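Local coordinates for protein aminopeptidase (Aneurinibacillus sp. AM-1, PDB 5IB9) that probably removes amino-terminal residues from peptides as a zinc-dependent aminopeptidase of the M28 family, and is captured here with an inhibitor bound, at residues Tyr314-Lys319 with Ser346-Phe351. Sequence-based numbering, arbitrary orientation.
Sequences YTIDGK and SDHESF
The imidazole of His348 is the flat group on which this contact turns. Ile316 CD1 approaches the ring obliquely at its outer corner, 3.5 Å from His348 NE2, and the backbone O of Tyr314, also oblique to the ring, lies 3.6 Å from His348 CD2. At the ring's edge, in its plane, sits CB of Ser346 from the same segment. His348 CG stands between the backbone N and the carbonyl carbon (chi1 59°), which swings the ring out toward the strand end; there NE2 is hydrogen-bonded to the carbonyl O of Glu343, a link that should fix the ring's rotation.

Ile316 shows how one aliphatic branch can serve two neighbours on a helix. With CG1 anti to its own carbonyl carbon (chi1 -63°), the isoleucine sends CD1 into the angle between the His348 ring and the start of the Glu349 side chain, where CD1 lies 3.8 Å from Glu349 CB. The extended glutamate runs on past this methyl, and its OE1 makes a weak hydrogen bond to the backbone N of Arg345, a residue of the inhibitor pocket.

Ile316 is itself the second residue of a type I turn, Thr315 to Gly318, that reverses the chain. Thr315 OG1 donates to Lys319 O at 2.8 Å, while Lys319 N reaches Asp317 OD2 at 3.2 Å from above the carboxylate plane, forming an Asx turn.

The contact thus joins the turn that follows strand 310-315 to helix 348-352 within the M28 peptidase region. Ser346, in the same segment as the helix, hydrogen-bonds the zinc ligand Asp301, and strand 358-364, antiparallel to strand 310-315, packs against both Tyr314 and His348.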
loop_
_atom_site.group_PDB
_atom_site.type_symbol
_atom_site.label_atom_id
_atom_site.label_comp_id
_atom_site.label_asym_id
_atom_site.label_seq_id
_atom_site.Cartn_x
_atom_site.Cartn_y
_atom_site.Cartn_z
ATOM N N TYR A 314 -22.463 11.471 8.479
ATOM C CA TYR A 314 -22.495 10.024 8.420
ATOM C C TYR A 314 -21.238 9.444 9.051
ATOM O O TYR A 314 -20.108 9.887 8.820
ATOM C CB TYR A 314 -22.509 9.558 6.982
ATOM C CG TYR A 314 -23.859 9.630 6.284
ATOM C CD1 TYR A 314 -24.998 9.147 6.879
ATOM C CD2 TYR A 314 -23.944 10.229 5.056
ATOM C CE1 TYR A 314 -26.261 9.256 6.184
ATOM C CE2 TYR A 314 -25.223 10.346 4.335
ATOM C CZ TYR A 314 -26.317 9.810 4.926
ATOM O OH TYR A 314 -27.567 9.931 4.301
ATOM N N THR A 315 -21.418 8.386 9.864
ATOM C CA THR A 315 -20.316 7.685 10.404
ATOM C C THR A 315 -20.340 6.214 9.885
ATOM O O THR A 315 -21.435 5.694 9.522
ATOM C CB THR A 315 -20.227 7.684 11.945
ATOM O OG1 THR A 315 -21.388 6.954 12.400
ATOM C CG2 THR A 315 -20.307 9.128 12.464
ATOM N N ILE A 316 -19.199 5.557 9.894
ATOM C CA ILE A 316 -19.135 4.177 9.299
ATOM C C ILE A 316 -19.973 3.201 10.101
ATOM O O ILE A 316 -20.603 2.355 9.422
ATOM C CB ILE A 316 -17.641 3.724 9.329
ATOM C CG1 ILE A 316 -16.763 4.653 8.435
ATOM C CG2 ILE A 316 -17.487 2.260 8.902
ATOM C CD1 ILE A 316 -17.260 4.913 7.035
ATOM N N ASP A 317 -19.908 3.315 11.444
ATOM C CA ASP A 317 -20.657 2.401 12.313
ATOM C C ASP A 317 -22.016 2.936 12.720
ATOM O O ASP A 317 -22.672 2.299 13.547
ATOM C CB ASP A 317 -19.780 2.009 13.505
ATOM C CG ASP A 317 -19.194 3.194 14.222
ATOM O OD1 ASP A 317 -18.295 2.958 15.099
ATOM O OD2 ASP A 317 -19.609 4.370 13.952
ATOM N N GLY A 318 -22.477 4.079 12.202
ATOM C CA GLY A 318 -23.753 4.664 12.690
ATOM C C GLY A 318 -23.786 5.036 14.163
ATOM O O GLY A 318 -24.885 5.227 14.710
ATOM N N LYS A 319 -22.611 5.230 14.777
ATOM C CA LYS A 319 -22.522 5.642 16.163
ATOM C C LYS A 319 -22.047 7.078 16.155
ATOM O O LYS A 319 -21.328 7.502 15.192
ATOM C CB LYS A 319 -21.511 4.834 16.925
ATOM C CG LYS A 319 -21.958 3.371 17.116
ATOM C CD LYS A 319 -21.185 2.789 18.303
ATOM C CE LYS A 319 -19.763 2.359 17.959
ATOM N NZ LYS A 319 -19.671 0.873 17.628
ATOM N N SER A 346 -16.780 7.278 1.363
ATOM C CA SER A 346 -15.929 8.534 1.162
ATOM C C SER A 346 -14.736 8.361 2.098
ATOM O O SER A 346 -14.602 7.376 2.781
ATOM C CB SER A 346 -16.729 9.815 1.406
ATOM O OG SER A 346 -16.028 10.925 0.859
ATOM N N ASP A 347 -13.847 9.332 2.046
ATOM C CA ASP A 347 -12.516 9.214 2.691
ATOM C C ASP A 347 -12.544 9.123 4.218
ATOM O O ASP A 347 -11.545 8.630 4.765
ATOM C CB ASP A 347 -11.630 10.396 2.259
ATOM C CG ASP A 347 -11.397 10.401 0.738
ATOM O OD1 ASP A 347 -10.863 9.398 0.220
ATOM O OD2 ASP A 347 -11.834 11.412 0.106
ATOM N N HIS A 348 -13.675 9.417 4.864
ATOM C CA HIS A 348 -13.736 9.199 6.326
ATOM C C HIS A 348 -13.535 7.731 6.660
ATOM O O HIS A 348 -13.041 7.426 7.749
ATOM C CB HIS A 348 -15.012 9.739 6.937
ATOM C CG HIS A 348 -16.251 9.131 6.349
ATOM N ND1 HIS A 348 -16.537 9.113 4.984
ATOM C CD2 HIS A 348 -17.294 8.568 6.993
ATOM C CE1 HIS A 348 -17.720 8.486 4.828
ATOM N NE2 HIS A 348 -18.202 8.180 6.039
ATOM N N GLU A 349 -13.885 6.816 5.752
ATOM C CA GLU A 349 -13.676 5.364 6.001
ATOM C C GLU A 349 -12.221 5.016 6.209
ATOM O O GLU A 349 -11.915 4.043 6.902
ATOM C CB GLU A 349 -14.194 4.628 4.800
ATOM C CG GLU A 349 -14.395 3.100 5.059
ATOM C CD GLU A 349 -15.241 2.503 3.924
ATOM O OE1 GLU A 349 -16.371 2.978 3.595
ATOM O OE2 GLU A 349 -14.760 1.571 3.333
ATOM N N SER A 350 -11.316 5.797 5.631
ATOM C CA SER A 350 -9.878 5.510 5.822
ATOM C C SER A 350 -9.322 5.821 7.177
ATOM O O SER A 350 -8.329 5.224 7.607
ATOM C CB SER A 350 -9.133 6.262 4.701
ATOM O OG SER A 350 -9.623 5.813 3.409
ATOM N N PHE A 351 -9.997 6.783 7.796
ATOM C CA PHE A 351 -9.577 7.219 9.161
ATOM C C PHE A 351 -10.357 6.410 10.176
ATOM O O PHE A 351 -9.755 6.051 11.198
ATOM C CB PHE A 351 -9.718 8.753 9.272
ATOM C CG PHE A 351 -8.858 9.432 8.280
ATOM C CD1 PHE A 351 -7.482 9.575 8.530
ATOM C CD2 PHE A 351 -9.321 9.739 6.992
ATOM C CE1 PHE A 351 -6.603 10.078 7.535
ATOM C CE2 PHE A 351 -8.464 10.267 6.014
ATOM C CZ PHE A 351 -7.086 10.436 6.302
#